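Side-chain contact in Ras GTPase-activating-like protein IQGAP2 (Homo sapiens, PDB 5CJP), which is a Ras GTPase-activating-like protein that here holds GTP in a pocket shared with the chain of another protein: residues 57-62 with 324-329. Numbering follows the deposited sequence.
With GTP (guanosine-5'-triphosphate), chain G.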
loop_
_atom_site.group_PDB
_atom_site.type_symbol
_atom_site.label_atom_id
_atom_site.label_comp_id
_atom_site.label_asym_id
_atom_site.label_seq_id
_atom_site.Cartn_x
_atom_site.Cartn_y
_atom_site.Cartn_z
ATOM N N ASN E 57 -19.457 4.245 -9.566
ATOM C CA ASN E 57 -20.805 4.761 -9.330
ATOM C C ASN E 57 -21.437 4.984 -10.686
ATOM O O ASN E 57 -20.745 5.344 -11.634
ATOM C CB ASN E 57 -20.742 6.035 -8.509
ATOM C CG ASN E 57 -20.305 5.769 -7.094
ATOM O OD1 ASN E 57 -21.066 5.245 -6.295
ATOM N ND2 ASN E 57 -19.070 6.113 -6.780
ATOM N N GLN E 58 -22.746 4.768 -10.785
ATOM C CA GLN E 58 -23.424 4.877 -12.073
ATOM C C GLN E 58 -23.259 6.141 -12.919
ATOM O O GLN E 58 -23.087 6.019 -14.135
ATOM C CB GLN E 58 -24.910 4.526 -11.916
ATOM C CG GLN E 58 -25.748 5.515 -11.138
ATOM C CD GLN E 58 -27.171 5.006 -10.974
ATOM O OE1 GLN E 58 -28.048 5.726 -10.510
ATOM N NE2 GLN E 58 -27.397 3.750 -11.352
ATOM N N ARG E 59 -23.287 7.337 -12.320
ATOM C CA ARG E 59 -23.124 8.547 -13.129
ATOM C C ARG E 59 -21.796 8.505 -13.915
ATOM O O ARG E 59 -21.760 8.817 -15.114
ATOM C CB ARG E 59 -23.188 9.817 -12.270
ATOM C CG ARG E 59 -22.927 11.082 -13.077
ATOM C CD ARG E 59 -23.036 12.345 -12.262
ATOM N NE ARG E 59 -22.021 12.434 -11.214
ATOM C CZ ARG E 59 -21.937 13.446 -10.353
ATOM N NH1 ARG E 59 -22.808 14.445 -10.441
ATOM N NH2 ARG E 59 -21.015 13.451 -9.394
ATOM N N GLU E 60 -20.715 8.089 -13.249
ATOM C CA GLU E 60 -19.379 7.986 -13.884
ATOM C C GLU E 60 -19.303 6.837 -14.888
ATOM O O GLU E 60 -18.692 6.959 -15.948
ATOM C CB GLU E 60 -18.286 7.802 -12.817
ATOM C CG GLU E 60 -17.990 9.050 -12.002
ATOM C CD GLU E 60 -19.226 9.644 -11.353
ATOM O OE1 GLU E 60 -19.587 10.787 -11.699
ATOM O OE2 GLU E 60 -19.835 8.970 -10.500
ATOM N N GLU E 61 -19.918 5.708 -14.553
ATOM C CA GLU E 61 -19.926 4.596 -15.478
ATOM C C GLU E 61 -20.732 5.015 -16.714
ATOM O O GLU E 61 -20.462 4.576 -17.831
ATOM C CB GLU E 61 -20.537 3.354 -14.831
ATOM C CG GLU E 61 -20.681 2.183 -15.801
ATOM C CD GLU E 61 -21.156 0.908 -15.125
ATOM O OE1 GLU E 61 -21.929 0.988 -14.139
ATOM O OE2 GLU E 61 -20.763 -0.179 -15.597
ATOM N N TYR E 62 -21.719 5.878 -16.519
ATOM C CA TYR E 62 -22.506 6.357 -17.637
ATOM C C TYR E 62 -21.603 7.121 -18.620
ATOM O O TYR E 62 -21.650 6.896 -19.835
ATOM C CB TYR E 62 -23.612 7.277 -17.129
ATOM C CG TYR E 62 -24.292 8.034 -18.230
ATOM C CD1 TYR E 62 -25.198 7.401 -19.077
ATOM C CD2 TYR E 62 -23.995 9.377 -18.459
ATOM C CE1 TYR E 62 -25.792 8.083 -20.125
ATOM C CE2 TYR E 62 -24.579 10.070 -19.506
ATOM C CZ TYR E 62 -25.480 9.416 -20.332
ATOM O OH TYR E 62 -26.085 10.098 -21.355
ATOM N N ASP E 324 -31.964 10.673 -15.166
ATOM C CA ASP E 324 -32.687 11.904 -14.888
ATOM C C ASP E 324 -32.486 12.335 -13.446
ATOM O O ASP E 324 -32.607 13.518 -13.114
ATOM C CB ASP E 324 -34.178 11.737 -15.198
ATOM C CG ASP E 324 -34.475 11.822 -16.687
ATOM O OD1 ASP E 324 -34.034 12.808 -17.321
ATOM O OD2 ASP E 324 -35.152 10.912 -17.222
ATOM N N LYS E 325 -32.145 11.381 -12.585
ATOM C CA LYS E 325 -31.919 11.699 -11.178
ATOM C C LYS E 325 -30.659 12.555 -10.972
ATOM O O LYS E 325 -30.459 13.083 -9.885
ATOM C CB LYS E 325 -31.776 10.426 -10.358
ATOM C CG LYS E 325 -30.329 9.974 -10.209
ATOM C CD LYS E 325 -30.223 8.618 -9.555
ATOM C CE LYS E 325 -30.509 7.511 -10.552
ATOM N NZ LYS E 325 -30.945 6.293 -9.840
ATOM N N TYR E 326 -29.819 12.669 -12.009
ATOM C CA TYR E 326 -28.578 13.451 -11.952
ATOM C C TYR E 326 -28.632 14.724 -12.811
ATOM O O TYR E 326 -27.784 15.604 -12.668
ATOM C CB TYR E 326 -27.382 12.601 -12.418
ATOM C CG TYR E 326 -27.144 11.313 -11.644
ATOM C CD1 TYR E 326 -26.637 11.346 -10.341
ATOM C CD2 TYR E 326 -27.431 10.065 -12.209
ATOM C CE1 TYR E 326 -26.411 10.167 -9.615
ATOM C CE2 TYR E 326 -27.213 8.886 -11.490
ATOM C CZ TYR E 326 -26.703 8.949 -10.190
ATOM O OH TYR E 326 -26.500 7.809 -9.453
ATOM N N THR E 327 -29.614 14.817 -13.709
ATOM C CA THR E 327 -29.762 15.996 -14.586
ATOM C C THR E 327 -30.670 17.026 -13.942
ATOM O O THR E 327 -30.449 18.225 -14.059
ATOM C CB THR E 327 -30.357 15.620 -15.963
ATOM O OG1 THR E 327 -31.384 14.632 -15.791
ATOM C CG2 THR E 327 -29.275 15.091 -16.896
ATOM N N ASP E 328 -31.709 16.539 -13.276
ATOM C CA ASP E 328 -32.650 17.393 -12.570
ATOM C C ASP E 328 -31.994 17.555 -11.208
ATOM O O ASP E 328 -32.421 16.938 -10.233
ATOM C CB ASP E 328 -33.999 16.673 -12.440
ATOM C CG ASP E 328 -35.024 17.476 -11.664
ATOM O OD1 ASP E 328 -34.862 17.631 -10.437
ATOM O OD2 ASP E 328 -35.996 17.955 -12.285
ATOM N N LEU E 329 -30.951 18.377 -11.144
ATOM C CA LEU E 329 -30.214 18.553 -9.897
ATOM C C LEU E 329 -29.258 19.745 -9.878
ATOM O O LEU E 329 -28.565 20.017 -10.853
ATOM C CB LEU E 329 -29.423 17.275 -9.615
ATOM C CG LEU E 329 -28.493 17.229 -8.405
ATOM C CD1 LEU E 329 -29.269 17.556 -7.132
ATOM C CD2 LEU E 329 -27.867 15.846 -8.318
HETATM P PG GTP G . -13.012 9.744 -2.375
HETATM O O1G GTP G . -12.337 9.089 -1.069
HETATM O O2G GTP G . -12.956 11.225 -2.353
HETATM O O3G GTP G . -12.234 9.130 -3.640
HETATM O O3B GTP G . -14.498 9.125 -2.453
HETATM P PB GTP G . -15.811 9.963 -2.030
HETATM O O1B GTP G . -16.457 9.239 -0.914
HETATM O O2B GTP G . -15.439 11.382 -1.830
HETATM O O3A GTP G . -16.696 9.847 -3.371
HETATM P PA GTP G . -17.781 10.980 -3.748
HETATM O O1A GTP G . -18.407 11.453 -2.491
HETATM O O2A GTP G . -17.146 11.967 -4.648
HETATM O "O5'" GTP G . -18.854 10.128 -4.595
HETATM C "C5'" GTP G . -18.486 9.603 -5.872
HETATM C "C4'" GTP G . -19.730 9.439 -6.744
HETATM O "O4'" GTP G . -20.719 8.618 -6.103
HETATM C "C3'" GTP G . -20.417 10.795 -6.889
HETATM O "O3'" GTP G . -19.733 11.538 -7.904
HETATM C "C2'" GTP G . -21.762 10.310 -7.419
HETATM O "O2'" GTP G . -21.637 9.893 -8.781
HETATM C "C1'" GTP G . -22.009 9.083 -6.538
HETATM N N9 GTP G . -22.788 9.434 -5.330
HETATM C C8 GTP G . -22.321 9.960 -4.199
HETATM N N7 GTP G . -23.315 10.076 -3.324
HETATM C C5 GTP G . -24.435 9.630 -3.899
HETATM C C6 GTP G . -25.743 9.495 -3.468
HETATM O O6 GTP G . -26.093 9.841 -2.338
HETATM N N1 GTP G . -26.683 8.951 -4.355
HETATM C C2 GTP G . -26.284 8.572 -5.641
HETATM N N2 GTP G . -27.178 8.086 -6.498
HETATM N N3 GTP G . -25.007 8.711 -6.018
HETATM C C4 GTP G . -24.091 9.222 -5.184
HETATM O O HOH W 1 -24.907 14.950 -12.437
HETATM O O HOH W 2 -23.573 7.644 -9.801
#
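Tyr326 lies against the first turn of helix 58-79, in the nucleoside pocket, and illustrates how one phenol can join two distant parts of a chain to a ligand. Packing comes first: Arg59 CB sits over one face of the ring, 4.0 Å from its centroid and almost straight above it, a CH-pi contact, while Lys325 CG lies over the opposite face. Hydrogen bonds gather at the phenol oxygen. Tyr326 OH donates to Gln58 OE1 (2.8 Å), meeting a lone pair in the carbonyl plane with the amide turned 84° from the ring. The same Tyr326 OH accepts GTP N2 at 3.0 Å, nearly straight at 164°, and receives water 2, which ties it and Arg59 N to GTP O2'. Lys325 NZ adds only a weak bond to Gln58 OE1, its stronger partner being an acidic side chain of another protein's chain. A phenylalanine in place of Tyr326 would probably leave the guanine amino group and Gln58 OE1 without this shared mate. The ribose is held by the helix: GTP O2' donates to Glu60 OE2, and Glu60 OE1 steadies Arg59 through a salt bridge to NE. Bent at chi3 (64°), the Arg59 chain brings NH2 to within 2.7 Å of GTP O3'.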